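Local coordinates for SnoaL-like domain-containing protein (Agrobacterium tumefaciens str. C58, PDB 3DXO) that is of unknown function but belongs to the SnoaL-like family of the NTF2 clan and may act as an isomerase, at residues B[97-102]-B[110-115]; B[11-16]-B[67-72]; B[32-37]-B[46-51]; B[60-65]-B[84-89]. All coordinates share one frame; numbering follows the deposited sequence.

Interaction 1: residues B[97-102]-B[110-115]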
loop_
_atom_site.group_PDB
_atom_site.type_symbol
_atom_site.label_atom_id
_atom_site.label_comp_id
_atom_site.label_asym_id
_atom_site.label_seq_id
_atom_site.Cartn_x
_atom_site.Cartn_y
_atom_site.Cartn_z
ATOM N N GLY B 97 4.475 10.395 -4.922
ATOM C CA GLY B 97 4.283 8.967 -4.651
ATOM C C GLY B 97 3.481 8.684 -3.395
ATOM O O GLY B 97 3.056 9.613 -2.689
ATOM N N THR B 98 3.244 7.391 -3.164
ATOM C CA THR B 98 2.566 6.893 -1.974
ATOM C C THR B 98 3.289 5.625 -1.546
ATOM O O THR B 98 3.672 4.830 -2.396
ATOM C CB THR B 98 1.083 6.610 -2.247
ATOM O OG1 THR B 98 0.452 7.850 -2.584
ATOM C CG2 THR B 98 0.395 6.004 -1.027
ATOM N N ASP B 99 3.481 5.437 -0.243
ATOM C CA ASP B 99 4.174 4.250 0.237
ATOM C C ASP B 99 3.434 3.541 1.362
ATOM O O ASP B 99 2.697 4.164 2.147
ATOM C CB ASP B 99 5.547 4.619 0.814
ATOM C CG ASP B 99 6.452 5.291 -0.183
ATOM O OD1 ASP B 99 7.046 4.605 -1.051
ATOM O OD2 ASP B 99 6.620 6.522 -0.029
ATOM N N VAL B 100 3.668 2.230 1.441
ATOM C CA VAL B 100 3.183 1.419 2.541
ATOM C C VAL B 100 4.457 0.881 3.184
ATOM O O VAL B 100 5.234 0.218 2.523
ATOM C CB VAL B 100 2.238 0.319 2.088
ATOM C CG1 VAL B 100 1.779 -0.525 3.301
ATOM C CG2 VAL B 100 1.052 0.962 1.411
ATOM N N VAL B 101 4.653 1.201 4.463
ATOM C CA VAL B 101 5.833 0.802 5.227
ATOM C C VAL B 101 5.456 -0.186 6.346
ATOM O O VAL B 101 4.421 -0.036 6.969
ATOM C CB VAL B 101 6.488 2.063 5.838
ATOM C CG1 VAL B 101 7.683 1.703 6.705
ATOM C CG2 VAL B 101 6.898 3.003 4.739
ATOM N N SER B 102 6.286 -1.192 6.594
ATOM C CA SER B 102 6.022 -2.176 7.637
ATOM C C SER B 102 7.153 -2.155 8.644
ATOM O O SER B 102 8.332 -2.125 8.276
ATOM C CB SER B 102 5.979 -3.590 7.073
ATOM O OG SER B 102 5.314 -3.636 5.834
ATOM N N ASP B 110 11.069 -2.997 7.890
ATOM C CA ASP B 110 11.433 -4.274 7.231
ATOM C C ASP B 110 10.862 -4.428 5.819
ATOM O O ASP B 110 11.265 -5.316 5.079
ATOM C CB ASP B 110 11.033 -5.493 8.085
ATOM C CG ASP B 110 9.526 -5.643 8.275
ATOM O OD1 ASP B 110 8.728 -4.897 7.689
ATOM O OD2 ASP B 110 9.141 -6.537 9.036
ATOM N N ASN B 111 9.937 -3.563 5.429
ATOM C CA ASN B 111 9.332 -3.710 4.115
ATOM C C ASN B 111 8.683 -2.424 3.609
ATOM O O ASN B 111 7.943 -1.788 4.346
ATOM C CB ASN B 111 8.279 -4.826 4.172
ATOM C CG ASN B 111 8.075 -5.507 2.821
ATOM O OD1 ASN B 111 9.034 -5.671 2.054
ATOM N ND2 ASN B 111 6.840 -5.919 2.526
ATOM N N VAL B 112 8.987 -2.019 2.381
ATOM C CA VAL B 112 8.359 -0.829 1.810
ATOM C C VAL B 112 7.936 -1.060 0.370
ATOM O O VAL B 112 8.707 -1.569 -0.438
ATOM C CB VAL B 112 9.273 0.387 1.834
ATOM C CG1 VAL B 112 8.602 1.543 1.071
ATOM C CG2 VAL B 112 9.597 0.789 3.289
ATOM N N VAL B 113 6.702 -0.700 0.056
ATOM C CA VAL B 113 6.211 -0.832 -1.290
ATOM C C VAL B 113 5.702 0.547 -1.721
ATOM O O VAL B 113 4.742 1.047 -1.162
ATOM C CB VAL B 113 5.094 -1.918 -1.409
ATOM C CG1 VAL B 113 4.528 -1.963 -2.819
ATOM C CG2 VAL B 113 5.624 -3.297 -1.014
ATOM N N GLY B 114 6.346 1.144 -2.727
ATOM C CA GLY B 114 5.974 2.463 -3.223
ATOM C C GLY B 114 5.247 2.472 -4.553
ATOM O O GLY B 114 5.391 1.540 -5.355
ATOM N N PHE B 115 4.457 3.525 -4.781
ATOM C CA PHE B 115 3.699 3.725 -6.026
ATOM C C PHE B 115 3.841 5.194 -6.489
ATOM O O PHE B 115 4.124 6.057 -5.696
ATOM C CB PHE B 115 2.228 3.388 -5.808
ATOM C CG PHE B 115 1.980 1.973 -5.361
ATOM C CD1 PHE B 115 1.995 1.637 -4.009
ATOM C CD2 PHE B 115 1.722 0.977 -6.295
ATOM C CE1 PHE B 115 1.774 0.329 -3.593
ATOM C CE2 PHE B 115 1.479 -0.327 -5.893
ATOM C CZ PHE B 115 1.500 -0.657 -4.527
#
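Thr98 and Phe115, Val100 and Val113, and Ser102 and Asn111 are the hydrogen-bonded pairs of an antiparallel hairpin formed by 97-102 and 110-115, with Asp99-Gly114 and Val101-Val112 as the non-hydrogen-bonded pairs between them. The first two form closed two-bond rings; Phe115 N to Thr98 O is 2.8 Å, and Val113 N meets Val100 O at an N-H...O angle of 165°. At the loop end the register slips: Ser102 N binds Asn111 O (2.9 Å) while Asp110 N binds Ser102 O, so Asp110 and Asn111 both face Ser102 in a classic beta bulge. Weaker CA-H...O contacts fill in the ladder, such as Val112 CA to Val100 O at 3.4 Å.

Apolar contact comes from Val101 and Val112, which lie side by side and point the same way, CG2 to CG2 at 3.8 Å. On the other face, Thr98, Val100, Val113 and Phe115 reach the second subunit, where Val113 packs on Phe79 and Val100 on Phe115 of that subunit.

Among polar side chains, Asp99 has CG anti to its carbonyl carbon (chi1 -59°), and its OD1 comes 3.2 Å from Gly114 CA. Its OD2 accepts a hydrogen bond from Trp84 NE1. The ladder thus supplies two chemically different surfaces: a mixed face whose Val100, Val113 and Phe115 pack on the second subunit, and one that presents a buried carboxylate, held through OD2, about 4 Å from a bound di(hydroxyethyl)ether, probably from crystallisation, that may mark a pocket.

Interaction 2: residues B[11-16]-B[67-72]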
loop_
_atom_site.group_PDB
_atom_site.type_symbol
_atom_site.label_atom_id
_atom_site.label_comp_id
_atom_site.label_asym_id
_atom_site.label_seq_id
_atom_site.Cartn_x
_atom_site.Cartn_y
_atom_site.Cartn_z
ATOM N N THR B 11 10.618 10.045 9.588
ATOM C CA THR B 11 11.911 9.341 9.664
ATOM C C THR B 11 12.264 8.773 8.294
ATOM O O THR B 11 13.418 8.830 7.859
ATOM C CB THR B 11 11.853 8.174 10.686
ATOM O OG1 THR B 11 11.640 8.699 11.998
ATOM C CG2 THR B 11 13.130 7.372 10.665
ATOM N N TYR B 12 11.259 8.225 7.616
ATOM C CA TYR B 12 11.468 7.673 6.285
ATOM C C TYR B 12 11.928 8.785 5.312
ATOM O O TYR B 12 12.979 8.651 4.676
ATOM C CB TYR B 12 10.193 6.968 5.796
ATOM C CG TYR B 12 10.244 6.502 4.367
ATOM C CD1 TYR B 12 9.896 7.358 3.344
ATOM C CD2 TYR B 12 10.658 5.215 4.033
ATOM C CE1 TYR B 12 9.949 6.960 2.041
ATOM C CE2 TYR B 12 10.717 4.802 2.721
ATOM C CZ TYR B 12 10.349 5.685 1.730
ATOM O OH TYR B 12 10.376 5.324 0.394
ATOM N N LEU B 13 11.161 9.879 5.226
ATOM C CA LEU B 13 11.491 10.971 4.309
ATOM C C LEU B 13 12.812 11.671 4.660
ATOM O O LEU B 13 13.520 12.146 3.769
ATOM C CB LEU B 13 10.342 11.990 4.239
ATOM C CG LEU B 13 9.052 11.546 3.499
ATOM C CD1 LEU B 13 7.940 12.629 3.575
ATOM C CD2 LEU B 13 9.328 11.158 2.041
ATOM N N ALA B 14 13.144 11.725 5.949
ATOM C CA ALA B 14 14.400 12.338 6.419
ATOM C C ALA B 14 15.608 11.649 5.769
ATOM O O ALA B 14 16.589 12.316 5.383
ATOM C CB ALA B 14 14.506 12.253 7.905
ATOM N N ALA B 15 15.524 10.325 5.644
ATOM C CA ALA B 15 16.570 9.557 5.020
ATOM C C ALA B 15 16.642 9.928 3.552
ATOM O O ALA B 15 17.723 10.096 3.053
ATOM C CB ALA B 15 16.340 8.059 5.198
ATOM N N TRP B 16 15.512 10.057 2.859
ATOM C CA TRP B 16 15.554 10.404 1.429
ATOM C C TRP B 16 16.017 11.833 1.174
ATOM O O TRP B 16 16.524 12.138 0.119
ATOM C CB TRP B 16 14.196 10.199 0.747
ATOM C CG TRP B 16 13.918 8.782 0.411
ATOM C CD1 TRP B 16 13.332 7.859 1.210
ATOM C CD2 TRP B 16 14.236 8.109 -0.818
ATOM N NE1 TRP B 16 13.239 6.654 0.555
ATOM C CE2 TRP B 16 13.788 6.776 -0.689
ATOM C CE3 TRP B 16 14.798 8.517 -2.031
ATOM C CZ2 TRP B 16 13.913 5.844 -1.708
ATOM C CZ3 TRP B 16 14.926 7.595 -3.047
ATOM C CH2 TRP B 16 14.497 6.271 -2.881
ATOM N N PHE B 67 11.622 15.571 -1.300
ATOM C CA PHE B 67 10.408 14.756 -1.106
ATOM C C PHE B 67 9.642 15.313 0.095
ATOM O O PHE B 67 10.092 15.151 1.206
ATOM C CB PHE B 67 10.817 13.287 -0.889
ATOM C CG PHE B 67 11.775 12.781 -1.925
ATOM C CD1 PHE B 67 13.136 12.929 -1.756
ATOM C CD2 PHE B 67 11.314 12.232 -3.093
ATOM C CE1 PHE B 67 14.035 12.495 -2.723
ATOM C CE2 PHE B 67 12.202 11.781 -4.075
ATOM C CZ PHE B 67 13.561 11.919 -3.890
ATOM N N VAL B 68 8.501 15.955 -0.132
ATOM C CA VAL B 68 7.767 16.615 0.925
ATOM C C VAL B 68 6.468 15.878 1.212
ATOM O O VAL B 68 5.721 15.498 0.302
ATOM C CB VAL B 68 7.459 18.071 0.525
ATOM C CG1 VAL B 68 6.693 18.764 1.602
ATOM C CG2 VAL B 68 8.742 18.793 0.191
ATOM N N LEU B 69 6.186 15.716 2.496
ATOM C CA LEU B 69 5.021 14.989 2.931
ATOM C C LEU B 69 3.760 15.708 2.442
ATOM O O LEU B 69 3.735 16.922 2.397
ATOM C CB LEU B 69 5.042 14.868 4.457
ATOM C CG LEU B 69 4.057 13.970 5.209
ATOM C CD1 LEU B 69 4.250 12.479 4.887
ATOM C CD2 LEU B 69 4.244 14.225 6.686
ATOM N N ALA B 70 2.764 14.931 2.018
ATOM C CA ALA B 70 1.472 15.418 1.550
ATOM C C ALA B 70 0.400 14.709 2.376
ATOM O O ALA B 70 0.469 13.504 2.598
ATOM C CB ALA B 70 1.286 15.121 0.081
ATOM N N GLY B 71 -0.586 15.452 2.860
ATOM C CA GLY B 71 -1.649 14.858 3.672
ATOM C C GLY B 71 -1.215 14.326 5.029
ATOM O O GLY B 71 -0.119 14.607 5.481
ATOM N N THR B 72 -2.086 13.562 5.682
ATOM C CA THR B 72 -1.794 12.988 6.994
ATOM C C THR B 72 -1.529 11.502 6.921
ATOM O O THR B 72 -2.382 10.761 6.486
ATOM C CB THR B 72 -2.977 13.160 7.949
ATOM O OG1 THR B 72 -3.166 14.545 8.187
ATOM C CG2 THR B 72 -2.722 12.466 9.284
#
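Leu13, Trp16 and Phe67 each place CG anti to the carbonyl carbon (chi1 -72° for Leu13, -50° for Phe67), beside the backbone N, where helix 11-16 meets strand 67-70. Leu13 spreads its two methyls along the strand: CD2 rests 3.9 Å from Phe67 CB, and CD1 sits 3.8 Å from Leu69 CB, the two leucines crossing at about a right angle. Leu13 CD1 also lies 3.7 Å from the backbone atom Leu69 N.

One turn on, Trp16 meets Phe67 in a T-shaped (edge-to-face) pair. The indole turns the edge of its six-membered ring to the phenyl face, with ring centroids 5.5 Å apart and planes at 66°. Trp16 CB adds a contact to Phe67 CD1 at 3.9 Å. The phenyl ring has a second edge-to-face partner in Trp84, and the Trp16 side chain lies about 3 Å from a bound di(hydroxyethyl)ether.

The helix runs nearly antiparallel to the strand, their axes 8.7 Å apart, which seats the N-terminal helix on the strand that is outermost in the curved sheet within this chain. Contact between the two segments is mainly apolar and aromatic, and the backbone carbonyls Trp16 O and Phe67 O take their polar partners from the side chains of Arg59 and Asn17.

Interaction 3: residues B[32-37]-B[46-51]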
loop_
_atom_site.group_PDB
_atom_site.type_symbol
_atom_site.label_atom_id
_atom_site.label_comp_id
_atom_site.label_asym_id
_atom_site.label_seq_id
_atom_site.Cartn_x
_atom_site.Cartn_y
_atom_site.Cartn_z
ATOM N N TRP B 32 16.049 1.416 9.541
ATOM C CA TRP B 32 15.789 0.172 8.790
ATOM C C TRP B 32 16.303 -1.110 9.432
ATOM O O TRP B 32 17.318 -1.090 10.104
ATOM C CB TRP B 32 16.405 0.270 7.398
ATOM C CG TRP B 32 15.545 0.838 6.321
ATOM C CD1 TRP B 32 14.983 0.146 5.294
ATOM C CD2 TRP B 32 15.176 2.200 6.132
ATOM N NE1 TRP B 32 14.288 0.994 4.462
ATOM C CE2 TRP B 32 14.388 2.263 4.957
ATOM C CE3 TRP B 32 15.431 3.376 6.832
ATOM C CZ2 TRP B 32 13.850 3.436 4.485
ATOM C CZ3 TRP B 32 14.901 4.557 6.339
ATOM C CH2 TRP B 32 14.117 4.572 5.181
ATOM N N ALA B 33 15.606 -2.220 9.184
ATOM C CA ALA B 33 16.013 -3.541 9.670
ATOM C C ALA B 33 17.108 -4.158 8.784
ATOM O O ALA B 33 17.310 -3.735 7.642
ATOM C CB ALA B 33 14.831 -4.466 9.734
ATOM N N GLU B 34 17.824 -5.143 9.323
ATOM C CA GLU B 34 18.850 -5.850 8.559
ATOM C C GLU B 34 18.174 -6.649 7.443
ATOM O O GLU B 34 18.619 -6.607 6.301
ATOM C CB GLU B 34 19.753 -6.712 9.459
ATOM C CG GLU B 34 20.576 -5.840 10.415
ATOM C CD GLU B 34 21.694 -6.560 11.182
ATOM O OE1 GLU B 34 21.714 -7.808 11.283
ATOM O OE2 GLU B 34 22.575 -5.837 11.699
ATOM N N ASN B 35 17.098 -7.360 7.768
ATOM C CA ASN B 35 16.302 -8.050 6.766
ATOM C C ASN B 35 15.246 -7.063 6.359
ATOM O O ASN B 35 14.190 -7.033 6.992
ATOM C CB ASN B 35 15.599 -9.264 7.341
ATOM C CG ASN B 35 16.550 -10.356 7.729
ATOM O OD1 ASN B 35 17.740 -10.125 7.923
ATOM N ND2 ASN B 35 16.025 -11.572 7.869
ATOM N N THR B 36 15.527 -6.229 5.362
ATOM C CA THR B 36 14.573 -5.229 4.909
ATOM C C THR B 36 14.546 -5.258 3.394
ATOM O O THR B 36 15.517 -5.693 2.761
ATOM C CB THR B 36 14.901 -3.801 5.420
ATOM O OG1 THR B 36 13.810 -2.922 5.114
ATOM C CG2 THR B 36 16.189 -3.251 4.801
ATOM N N ARG B 37 13.444 -4.779 2.814
ATOM C CA ARG B 37 13.220 -4.875 1.378
ATOM C C ARG B 37 12.441 -3.655 0.893
ATOM O O ARG B 37 11.492 -3.209 1.547
ATOM C CB ARG B 37 12.362 -6.116 1.145
ATOM C CG ARG B 37 12.443 -6.793 -0.187
ATOM C CD ARG B 37 13.316 -8.022 -0.123
ATOM N NE ARG B 37 12.814 -9.004 -1.085
ATOM C CZ ARG B 37 13.057 -8.983 -2.400
ATOM N NH1 ARG B 37 13.818 -8.015 -2.946
ATOM N NH2 ARG B 37 12.531 -9.943 -3.177
ATOM N N GLU B 46 17.653 -4.331 -1.110
ATOM C CA GLU B 46 17.498 -5.080 0.133
ATOM C C GLU B 46 18.703 -4.921 1.033
ATOM O O GLU B 46 19.821 -4.832 0.550
ATOM C CB GLU B 46 17.105 -6.540 -0.087
ATOM C CG GLU B 46 18.180 -7.623 -0.254
ATOM C CD GLU B 46 17.516 -9.054 -0.361
ATOM O OE1 GLU B 46 16.248 -9.157 -0.277
ATOM O OE2 GLU B 46 18.244 -10.077 -0.545
ATOM N N GLY B 47 18.449 -4.857 2.343
ATOM C CA GLY B 47 19.481 -4.645 3.348
ATOM C C GLY B 47 19.693 -3.160 3.587
ATOM O O GLY B 47 19.340 -2.306 2.762
ATOM N N GLN B 48 20.253 -2.841 4.736
ATOM C CA GLN B 48 20.550 -1.472 5.083
ATOM C C GLN B 48 21.482 -0.854 4.059
ATOM O O GLN B 48 21.234 0.263 3.562
ATOM C CB GLN B 48 21.180 -1.432 6.460
ATOM C CG GLN B 48 20.183 -1.752 7.554
ATOM C CD GLN B 48 20.856 -2.063 8.851
ATOM O OE1 GLN B 48 22.034 -2.359 8.885
ATOM N NE2 GLN B 48 20.108 -2.027 9.924
ATOM N N GLN B 49 22.547 -1.590 3.735
ATOM C CA GLN B 49 23.546 -1.134 2.756
ATOM C C GLN B 49 22.850 -0.806 1.442
ATOM O O GLN B 49 22.892 0.334 0.992
ATOM C CB GLN B 49 24.597 -2.212 2.477
ATOM C CG GLN B 49 25.423 -2.666 3.660
ATOM C CD GLN B 49 26.539 -1.684 4.042
ATOM O OE1 GLN B 49 26.415 -0.458 3.849
ATOM N NE2 GLN B 49 27.631 -2.222 4.614
ATOM N N GLY B 50 22.178 -1.808 0.870
ATOM C CA GLY B 50 21.505 -1.702 -0.420
ATOM C C GLY B 50 20.534 -0.553 -0.556
ATOM O O GLY B 50 20.511 0.122 -1.592
ATOM N N ILE B 51 19.727 -0.340 0.483
ATOM C CA ILE B 51 18.769 0.750 0.479
ATOM C C ILE B 51 19.497 2.086 0.548
ATOM O O ILE B 51 19.153 3.025 -0.178
ATOM C CB ILE B 51 17.731 0.574 1.574
ATOM C CG1 ILE B 51 16.752 -0.509 1.092
ATOM C CG2 ILE B 51 17.024 1.858 1.810
ATOM C CD1 ILE B 51 15.687 -0.871 2.061
#
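Thr36 and Arg37 lie alongside Gly47 and Glu46, Arg37 and Glu46 making an antiparallel non-hydrogen-bonded pair, and Gly47 N donates to Thr36 O (3.1 Å) from above the carbonyl plane where the chain passes from strand into helix 47-61. Gly47 has positive phi (89°), a conformation that favours glycine.

Gln48 reaches its extended chain to the 32-34 backbone, CG near Ala33 O. Its NE2 gives Trp32 O a nearly straight hydrogen bond of 2.9 Å (N-H...O 167°); the acceptor lies in the amide plane, but the nitrogen stands above the carbonyl plane of Trp32. Arg108 NE makes a weak second bond to the same oxygen.

Ile51 crosses Trp32 at about a right angle. Its CG2 sits over the face of the five-membered ring, 4.2 Å from the centroid, a CH-pi contact, while Ile51 CD1 lies 3.5 Å from Trp32 CD1. Ile51 CD1 also meets Thr36 CG2 tip to tip at 3.7 Å; Thr36 OG1 is bonded to Ile109 O.

On the outer side, Arg37 NE and Glu46 OE1 form a long salt bridge (3.5 Å). The oxygen lies well out of the guanidinium plane, so attraction here is of charges alone.

The contact ties strand 44-46, outermost within this chain, and the start of helix 47-61 to strand 36-39 and to the end of helix 21-31. Strand 109-117 is the next neighbour, through Arg37 and Val112.

Interaction 4: residues B[60-65]-B[84-89]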
loop_
_atom_site.group_PDB
_atom_site.type_symbol
_atom_site.label_atom_id
_atom_site.label_comp_id
_atom_site.label_asym_id
_atom_site.label_seq_id
_atom_site.Cartn_x
_atom_site.Cartn_y
_atom_site.Cartn_z
ATOM N N GLN B 60 21.420 11.003 -7.072
ATOM C CA GLN B 60 22.383 11.429 -8.084
ATOM C C GLN B 60 21.695 11.667 -9.419
ATOM O O GLN B 60 22.124 12.529 -10.175
ATOM C CB GLN B 60 23.571 10.474 -8.185
ATOM C CG GLN B 60 24.394 10.565 -6.891
ATOM C CD GLN B 60 25.701 9.778 -6.851
ATOM O OE1 GLN B 60 26.166 9.224 -7.845
ATOM N NE2 GLN B 60 26.304 9.753 -5.683
ATOM N N LYS B 61 20.611 10.949 -9.698
ATOM C CA LYS B 61 19.854 11.181 -10.929
ATOM C C LYS B 61 18.879 12.369 -10.824
ATOM O O LYS B 61 18.458 12.907 -11.839
ATOM C CB LYS B 61 19.073 9.949 -11.310
ATOM C CG LYS B 61 19.960 8.758 -11.605
ATOM C CD LYS B 61 19.096 7.534 -11.948
ATOM C CE LYS B 61 19.916 6.291 -12.171
ATOM N NZ LYS B 61 19.063 5.166 -12.613
ATOM N N PHE B 62 18.521 12.774 -9.614
ATOM C CA PHE B 62 17.613 13.905 -9.410
ATOM C C PHE B 62 18.190 14.894 -8.420
ATOM O O PHE B 62 17.592 15.130 -7.398
ATOM C CB PHE B 62 16.258 13.406 -8.891
ATOM C CG PHE B 62 15.422 12.695 -9.942
ATOM C CD1 PHE B 62 15.682 11.385 -10.290
ATOM C CD2 PHE B 62 14.331 13.360 -10.559
ATOM C CE1 PHE B 62 14.857 10.722 -11.263
ATOM C CE2 PHE B 62 13.517 12.735 -11.534
ATOM C CZ PHE B 62 13.781 11.423 -11.899
ATOM N N PRO B 63 19.314 15.517 -8.766
ATOM C CA PRO B 63 19.993 16.427 -7.846
ATOM C C PRO B 63 19.169 17.684 -7.580
ATOM O O PRO B 63 18.577 18.231 -8.493
ATOM C CB PRO B 63 21.319 16.745 -8.579
ATOM C CG PRO B 63 21.032 16.534 -9.997
ATOM C CD PRO B 63 19.991 15.449 -10.074
ATOM N N GLY B 64 19.135 18.120 -6.325
ATOM C CA GLY B 64 18.358 19.278 -5.912
ATOM C C GLY B 64 16.890 18.977 -5.619
ATOM O O GLY B 64 16.203 19.814 -5.009
ATOM N N TYR B 65 16.380 17.805 -6.018
ATOM C CA TYR B 65 14.981 17.471 -5.760
ATOM C C TYR B 65 14.730 17.155 -4.287
ATOM O O TYR B 65 15.643 16.840 -3.553
ATOM C CB TYR B 65 14.500 16.335 -6.660
ATOM C CG TYR B 65 14.284 16.781 -8.110
ATOM C CD1 TYR B 65 15.355 16.980 -8.956
ATOM C CD2 TYR B 65 13.004 17.043 -8.611
ATOM C CE1 TYR B 65 15.176 17.430 -10.245
ATOM C CE2 TYR B 65 12.821 17.478 -9.918
ATOM C CZ TYR B 65 13.907 17.668 -10.729
ATOM O OH TYR B 65 13.756 18.094 -12.031
ATOM N N TRP B 84 3.758 11.691 -0.585
ATOM C CA TRP B 84 4.725 12.769 -0.673
ATOM C C TRP B 84 4.743 13.329 -2.085
ATOM O O TRP B 84 4.348 12.645 -3.007
ATOM C CB TRP B 84 6.126 12.251 -0.301
ATOM C CG TRP B 84 6.504 11.079 -1.102
ATOM C CD1 TRP B 84 6.331 9.778 -0.754
ATOM C CD2 TRP B 84 7.066 11.073 -2.432
ATOM N NE1 TRP B 84 6.785 8.959 -1.764
ATOM C CE2 TRP B 84 7.226 9.726 -2.810
ATOM C CE3 TRP B 84 7.444 12.072 -3.329
ATOM C CZ2 TRP B 84 7.728 9.339 -4.065
ATOM C CZ3 TRP B 84 7.967 11.690 -4.580
ATOM C CH2 TRP B 84 8.102 10.332 -4.927
ATOM N N ARG B 85 5.235 14.557 -2.227
ATOM C CA ARG B 85 5.359 15.240 -3.495
ATOM C C ARG B 85 6.841 15.460 -3.799
ATOM O O ARG B 85 7.644 15.672 -2.885
ATOM C CB ARG B 85 4.672 16.609 -3.410
ATOM C CG ARG B 85 3.190 16.617 -3.002
ATOM C CD ARG B 85 2.347 15.717 -3.892
ATOM N NE ARG B 85 2.456 16.099 -5.288
ATOM C CZ ARG B 85 2.071 15.344 -6.303
ATOM N NH1 ARG B 85 1.549 14.152 -6.075
ATOM N NH2 ARG B 85 2.233 15.773 -7.551
ATOM N N LEU B 86 7.197 15.414 -5.080
ATOM C CA LEU B 86 8.568 15.638 -5.516
ATOM C C LEU B 86 8.689 17.078 -5.942
ATOM O O LEU B 86 8.054 17.480 -6.912
ATOM C CB LEU B 86 8.924 14.717 -6.697
ATOM C CG LEU B 86 10.348 14.690 -7.273
ATOM C CD1 LEU B 86 11.375 14.317 -6.233
ATOM C CD2 LEU B 86 10.391 13.729 -8.433
ATOM N N ILE B 87 9.515 17.844 -5.214
ATOM C CA ILE B 87 9.740 19.271 -5.479
ATOM C C ILE B 87 11.111 19.555 -6.155
ATOM O O ILE B 87 12.192 19.125 -5.712
ATOM C CB ILE B 87 9.551 20.134 -4.197
ATOM C CG1 ILE B 87 8.194 19.829 -3.504
ATOM C CG2 ILE B 87 9.670 21.616 -4.530
ATOM C CD1 ILE B 87 6.952 19.995 -4.338
ATOM N N SER B 88 11.010 20.288 -7.258
ATOM C CA SER B 88 12.116 20.686 -8.112
ATOM C C SER B 88 13.012 21.676 -7.387
ATOM O O SER B 88 12.579 22.318 -6.437
ATOM C CB SER B 88 11.491 21.324 -9.365
ATOM O OG SER B 88 12.364 22.152 -10.087
ATOM N N PRO B 89 14.289 21.785 -7.801
ATOM C CA PRO B 89 15.154 22.794 -7.213
ATOM C C PRO B 89 14.522 24.188 -7.209
ATOM O O PRO B 89 14.653 24.913 -6.225
ATOM C CB PRO B 89 16.381 22.731 -8.100
ATOM C CG PRO B 89 16.431 21.301 -8.517
ATOM C CD PRO B 89 15.019 20.944 -8.770
#
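Pro89 sets its CD over the centre of the Tyr65 ring, 3.9 Å from the centroid and 13° off the normal, a CH-pi contact. In Tyr65, chi1 of -74° sets CG anti to the carbonyl carbon, and chi2 of 76° turns the ring so that Pro89 and Phe62 meet its two faces, Phe62 CD2 lying over the centre of the one opposite the proline. The phenol is thus sandwiched between a proline and a phenylalanine. Tyr65 CE2 also comes 3.7 Å from Ser88 CA.

Leu86 reaches the tyrosine from its CB side. Its CG is anti to the backbone N. Of its methyls, Leu86 CD1 closes to 3.7 Å from Tyr65 CB; the other, CD2, only just approaches Phe62 CD2 at 4.5 Å.

Phe62 to Tyr65 form a type II beta turn, closed by Tyr65 N to Phe62 O at 3.2 Å, with Gly64 at positive phi. Pro89 CG packs 3.7 Å from Gly64 C. Tyr65 CA makes a CA-H...O contact of 3.2 Å with Ile87 O. Just before the turn, Lys61, at the helix end, binds a di(hydroxyethyl)ether molecule through NZ.

This surface contact lies where helix 47-61 gives way to strand 66-76, against the end of strand 79-87. Strand 93-103 flanks it, Val94 touching Tyr65, Leu86 and Ser88, while Phe67 of strand 66-76 also packs on Leu86.

Overall arrangement
All four contacts reach one mixed, curved sheet with helices packed against it, as in the cone-like NTF2 fold. Interaction 1 touches each of the other three: Val112 N binds Arg37 O of interaction 3 (2.9 Å), and Gly97 N meets Trp84 O of interaction 4 (3.0 Å). Val68 O to Arg85 N (2.7 Å) joins interactions 2 and 4 across neighbouring strands. Interactions 3 and 4 lie on opposite sides of the chain's centre, centres about 23 Å apart, yet use the two ends of helix 47-61. Tyr12, near both Asp99 and Trp32, links interactions 1, 2 and 3. Tyr12, Asp99 and Trp16 each lie near a bound di(hydroxyethyl)ether, probably from crystallisation, which may mark the family pocket.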